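Short chain dehydrogenase (Salmonella typhi, PDB 3G1T) probably catalyses NAD(P)-dependent oxidation or reduction as a short-chain dehydrogenase with a Rossmann fold. Local coordinates at residues A22-R36 against K50-Q62. Numbering follows the deposited sequence.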
loop_
_atom_site.group_PDB
_atom_site.type_symbol
_atom_site.label_atom_id
_atom_site.label_comp_id
_atom_site.label_asym_id
_atom_site.label_seq_id
_atom_site.Cartn_x
_atom_site.Cartn_y
_atom_site.Cartn_z
ATOM N N ALA A 22 15.360 9.576 13.479
ATOM C CA ALA A 22 16.687 10.208 13.571
ATOM C C ALA A 22 17.617 9.638 14.641
ATOM O O ALA A 22 18.741 10.121 14.761
ATOM C CB ALA A 22 16.592 11.729 13.755
ATOM N N SER A 23 17.131 8.657 15.413
ATOM C CA SER A 23 17.855 8.165 16.568
ATOM C C SER A 23 19.067 7.322 16.235
ATOM O O SER A 23 20.005 7.279 17.014
ATOM C CB SER A 23 16.924 7.301 17.440
ATOM O OG SER A 23 16.155 8.160 18.237
ATOM N N ASP A 24 19.021 6.613 15.124
ATOM C CA ASP A 24 20.131 5.779 14.715
ATOM C C ASP A 24 20.055 5.517 13.225
ATOM O O ASP A 24 19.176 6.057 12.515
ATOM C CB ASP A 24 20.134 4.439 15.494
ATOM C CG ASP A 24 18.809 3.729 15.439
ATOM O OD1 ASP A 24 18.135 3.731 14.384
ATOM O OD2 ASP A 24 18.436 3.137 16.476
ATOM N N GLY A 25 21.017 4.759 12.726
ATOM C CA GLY A 25 20.988 4.289 11.358
ATOM C C GLY A 25 21.009 5.417 10.328
ATOM O O GLY A 25 21.694 6.401 10.511
ATOM N N ILE A 26 20.250 5.227 9.253
ATOM C CA ILE A 26 20.312 6.131 8.120
ATOM C C ILE A 26 19.741 7.503 8.527
ATOM O O ILE A 26 20.238 8.564 8.092
ATOM C CB ILE A 26 19.477 5.533 6.941
ATOM C CG1 ILE A 26 20.200 4.315 6.372
ATOM C CG2 ILE A 26 19.339 6.583 5.850
ATOM C CD1 ILE A 26 19.346 3.464 5.466
ATOM N N GLY A 27 18.709 7.463 9.385
ATOM C CA GLY A 27 18.068 8.726 9.926
ATOM C C GLY A 27 19.033 9.590 10.731
ATOM O O GLY A 27 19.199 10.792 10.492
ATOM N N ARG A 28 19.729 8.987 11.674
ATOM C CA ARG A 28 20.802 9.703 12.377
ATOM C C ARG A 28 21.913 10.240 11.449
ATOM O O ARG A 28 22.342 11.425 11.606
ATOM C CB ARG A 28 21.408 8.741 13.410
ATOM C CG ARG A 28 22.679 9.229 14.014
ATOM C CD ARG A 28 23.249 8.139 14.978
ATOM N NE ARG A 28 24.433 8.681 15.613
ATOM C CZ ARG A 28 25.643 8.644 15.053
ATOM N NH1 ARG A 28 25.804 8.069 13.859
ATOM N NH2 ARG A 28 26.709 9.166 15.699
ATOM N N GLU A 29 22.374 9.397 10.492
ATOM C CA GLU A 29 23.359 9.811 9.469
ATOM C C GLU A 29 22.898 11.003 8.666
ATOM O O GLU A 29 23.640 11.949 8.450
ATOM C CB GLU A 29 23.708 8.681 8.487
ATOM C CG GLU A 29 25.044 8.886 7.770
ATOM C CD GLU A 29 26.256 8.822 8.737
ATOM O OE1 GLU A 29 26.159 8.142 9.774
ATOM O OE2 GLU A 29 27.290 9.417 8.451
ATOM N N ALA A 30 21.648 10.980 8.206
ATOM C CA ALA A 30 21.169 12.101 7.401
ATOM C C ALA A 30 21.068 13.378 8.266
ATOM O O ALA A 30 21.433 14.466 7.816
ATOM C CB ALA A 30 19.848 11.727 6.744
ATOM N N ALA A 31 20.623 13.247 9.506
ATOM C CA ALA A 31 20.572 14.440 10.407
ATOM C C ALA A 31 21.987 15.089 10.591
ATOM O O ALA A 31 22.207 16.305 10.418
ATOM C CB ALA A 31 19.927 14.100 11.711
ATOM N N LEU A 32 22.977 14.267 10.950
ATOM C CA LEU A 32 24.373 14.718 10.994
ATOM C C LEU A 32 24.886 15.344 9.721
ATOM O O LEU A 32 25.503 16.425 9.778
ATOM C CB LEU A 32 25.282 13.519 11.282
ATOM C CG LEU A 32 25.184 13.052 12.739
ATOM C CD1 LEU A 32 26.040 11.752 12.764
ATOM C CD2 LEU A 32 25.733 14.051 13.756
ATOM N N THR A 33 24.682 14.648 8.584
ATOM C CA THR A 33 25.157 15.074 7.271
ATOM C C THR A 33 24.438 16.369 6.848
ATOM O O THR A 33 25.069 17.332 6.393
ATOM C CB THR A 33 24.877 14.012 6.162
ATOM O OG1 THR A 33 25.381 12.731 6.521
ATOM C CG2 THR A 33 25.577 14.392 4.893
ATOM N N TYR A 34 23.132 16.396 6.995
ATOM C CA TYR A 34 22.408 17.690 6.677
ATOM C C TYR A 34 22.902 18.887 7.503
ATOM O O TYR A 34 23.136 19.958 6.933
ATOM C CB TYR A 34 20.894 17.520 6.784
ATOM C CG TYR A 34 20.261 16.576 5.810
ATOM C CD1 TYR A 34 20.884 16.247 4.599
ATOM C CD2 TYR A 34 19.003 16.048 6.094
ATOM C CE1 TYR A 34 20.266 15.361 3.683
ATOM C CE2 TYR A 34 18.349 15.183 5.208
ATOM C CZ TYR A 34 18.951 14.861 4.013
ATOM O OH TYR A 34 18.243 14.061 3.131
ATOM N N ALA A 35 23.113 18.690 8.818
ATOM C CA ALA A 35 23.713 19.737 9.688
ATOM C C ALA A 35 25.126 20.133 9.189
ATOM O O ALA A 35 25.471 21.334 9.129
ATOM C CB ALA A 35 23.692 19.283 11.127
ATOM N N ARG A 36 25.940 19.151 8.796
ATOM C CA ARG A 36 27.270 19.444 8.258
ATOM C C ARG A 36 27.302 20.233 6.945
ATOM O O ARG A 36 28.282 20.988 6.691
ATOM C CB ARG A 36 28.067 18.157 8.127
ATOM C CG ARG A 36 28.491 17.548 9.482
ATOM C CD ARG A 36 28.896 16.050 9.336
ATOM N NE ARG A 36 29.208 15.464 10.658
ATOM C CZ ARG A 36 29.157 14.157 10.951
ATOM N NH1 ARG A 36 28.766 13.293 10.032
ATOM N NH2 ARG A 36 29.450 13.725 12.188
ATOM N N LYS A 50 17.733 9.086 23.358
ATOM C CA LYS A 50 18.461 8.743 22.108
ATOM C C LYS A 50 18.507 9.956 21.128
ATOM O O LYS A 50 19.524 10.194 20.472
ATOM C CB LYS A 50 17.822 7.527 21.411
ATOM C CG LYS A 50 18.155 6.168 22.004
ATOM C CD LYS A 50 18.700 5.241 20.900
ATOM C CE LYS A 50 18.219 3.792 21.075
ATOM N NZ LYS A 50 18.881 2.836 20.115
ATOM N N LEU A 51 17.406 10.718 21.080
ATOM C CA LEU A 51 17.333 11.957 20.300
ATOM C C LEU A 51 18.213 13.000 20.888
ATOM O O LEU A 51 18.841 13.745 20.141
ATOM C CB LEU A 51 15.907 12.527 20.224
ATOM C CG LEU A 51 14.832 11.872 19.339
ATOM C CD1 LEU A 51 13.460 12.442 19.683
ATOM C CD2 LEU A 51 15.101 11.972 17.865
ATOM N N ARG A 52 18.234 13.099 22.216
ATOM C CA ARG A 52 19.025 14.121 22.854
ATOM C C ARG A 52 20.463 13.850 22.409
ATOM O O ARG A 52 21.178 14.778 22.112
ATOM C CB ARG A 52 18.883 14.113 24.397
ATOM C CG ARG A 52 19.736 15.243 25.123
ATOM C CD ARG A 52 19.689 15.236 26.687
ATOM N NE ARG A 52 20.130 13.945 27.180
ATOM C CZ ARG A 52 21.397 13.558 27.222
ATOM N NH1 ARG A 52 22.393 14.347 26.788
ATOM N NH2 ARG A 52 21.666 12.346 27.666
ATOM N N ARG A 53 20.856 12.575 22.323
ATOM C CA ARG A 53 22.274 12.214 22.046
ATOM C C ARG A 53 22.663 12.649 20.642
ATOM O O ARG A 53 23.751 13.140 20.416
ATOM C CB ARG A 53 22.531 10.702 22.237
ATOM C CG ARG A 53 23.834 10.168 21.636
ATOM C CD ARG A 53 24.031 8.652 21.901
ATOM N NE ARG A 53 24.235 8.377 23.330
ATOM C CZ ARG A 53 23.512 7.517 24.054
ATOM N NH1 ARG A 53 22.529 6.799 23.492
ATOM N NH2 ARG A 53 23.780 7.362 25.351
ATOM N N VAL A 54 21.746 12.469 19.696
ATOM C CA VAL A 54 22.064 12.854 18.319
ATOM C C VAL A 54 22.124 14.378 18.243
ATOM O O VAL A 54 23.047 15.010 17.609
ATOM C CB VAL A 54 21.033 12.255 17.306
ATOM C CG1 VAL A 54 21.314 12.766 15.956
ATOM C CG2 VAL A 54 21.109 10.707 17.272
ATOM N N ALA A 55 21.145 15.008 18.870
ATOM C CA ALA A 55 21.126 16.474 18.842
ATOM C C ALA A 55 22.392 17.062 19.490
ATOM O O ALA A 55 22.859 18.091 19.057
ATOM C CB ALA A 55 19.883 17.027 19.513
ATOM N N GLN A 56 22.884 16.423 20.569
ATOM C CA GLN A 56 24.096 16.880 21.279
ATOM C C GLN A 56 25.345 16.714 20.409
ATOM O O GLN A 56 26.230 17.548 20.411
ATOM C CB GLN A 56 24.266 16.131 22.612
ATOM C CG GLN A 56 23.069 16.305 23.574
ATOM C CD GLN A 56 23.360 17.089 24.871
ATOM O OE1 GLN A 56 22.642 16.931 25.869
ATOM N NE2 GLN A 56 24.394 17.955 24.842
ATOM N N HIS A 57 25.364 15.650 19.615
ATOM C CA HIS A 57 26.462 15.393 18.689
ATOM C C HIS A 57 26.473 16.533 17.663
ATOM O O HIS A 57 27.511 17.112 17.416
ATOM C CB HIS A 57 26.288 13.971 18.081
ATOM C CG HIS A 57 27.389 13.517 17.151
ATOM N ND1 HIS A 57 27.521 12.198 16.761
ATOM C CD2 HIS A 57 28.420 14.178 16.564
ATOM C CE1 HIS A 57 28.553 12.071 15.938
ATOM N NE2 HIS A 57 29.126 13.253 15.813
ATOM N N ILE A 58 25.314 16.919 17.122
ATOM C CA ILE A 58 25.251 17.997 16.115
ATOM C C ILE A 58 25.672 19.307 16.814
ATOM O O ILE A 58 26.456 20.080 16.235
ATOM C CB ILE A 58 23.817 18.094 15.473
ATOM C CG1 ILE A 58 23.551 16.928 14.511
ATOM C CG2 ILE A 58 23.538 19.494 14.765
ATOM C CD1 ILE A 58 22.023 16.710 14.174
ATOM N N ALA A 59 25.174 19.537 18.039
ATOM C CA ALA A 59 25.533 20.748 18.826
ATOM C C ALA A 59 27.022 20.826 19.066
ATOM O O ALA A 59 27.632 21.890 18.867
ATOM C CB ALA A 59 24.808 20.818 20.129
ATOM N N ASP A 60 27.610 19.685 19.413
ATOM C CA ASP A 60 29.097 19.606 19.559
ATOM C C ASP A 60 29.864 19.966 18.295
ATOM O O ASP A 60 31.017 20.417 18.361
ATOM C CB ASP A 60 29.548 18.230 20.006
ATOM C CG ASP A 60 29.112 17.901 21.415
ATOM O OD1 ASP A 60 28.717 18.841 22.128
ATOM O OD2 ASP A 60 29.163 16.699 21.777
ATOM N N GLU A 61 29.255 19.735 17.141
ATOM C CA GLU A 61 29.898 20.091 15.885
ATOM C C GLU A 61 29.475 21.476 15.302
ATOM O O GLU A 61 30.293 22.148 14.703
ATOM C CB GLU A 61 29.635 19.020 14.833
ATOM C CG GLU A 61 30.471 17.782 14.890
ATOM C CD GLU A 61 29.949 16.728 13.909
ATOM O OE1 GLU A 61 29.388 17.121 12.823
ATOM O OE2 GLU A 61 30.058 15.526 14.223
ATOM N N GLN A 62 28.199 21.864 15.416
ATOM C CA GLN A 62 27.658 23.093 14.772
ATOM C C GLN A 62 27.499 24.278 15.722
ATOM O O GLN A 62 27.365 25.437 15.264
ATOM C CB GLN A 62 26.295 22.829 14.108
ATOM C CG GLN A 62 26.260 21.643 13.086
ATOM C CD GLN A 62 27.357 21.640 12.024
ATOM O OE1 GLN A 62 27.804 20.577 11.599
ATOM N NE2 GLN A 62 27.806 22.813 11.605
HETATM O O HOH W 1 20.675 8.117 19.846
HETATM O O HOH W 2 26.637 17.571 12.434
#
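Arg36 meets the carboxylate of Glu61 side-on in a bidentate salt bridge: NE donates to OE1 at 2.7 Å, and NH2 reaches OE2 at 2.8 Å along an almost straight bond. The two hydrogen bonds hold guanidinium and carboxylate flat against each other, their planes 12° apart. At the far end, Asp24 OD2 and Lys50 NZ form a long salt bridge of 3.7 Å.

Between these polar ends, Leu32 CD2 sits almost centrally over one face of the His57 ring in a CH-pi contact, 3.8 Å from its centroid. With CG anti to the backbone N (chi1 -177°), His57 lays its ring across Leu32, and Arg28 NH2 approaches the ring edge. The same Leu32 methyl touches CG1 of Ile58, and CG2 of Ile58 packs on Ala35 CB at 3.6 Å. Val54 CG2 fills the angle between Ala22 O, Ser23 O and the aliphatic part of Arg28.

The helices run nearly parallel, the axes of these two segments approaching to 10.1 Å at a crossing angle of -23°, as consecutive helices of the Rossmann beta-alpha-beta units. Strand 40-45, which links them, packs against Ala31 and Ala55; helix 224-231 flanks helix 25-36 through Thr33 and Tyr34, and Leu51 rests on strand 67-70.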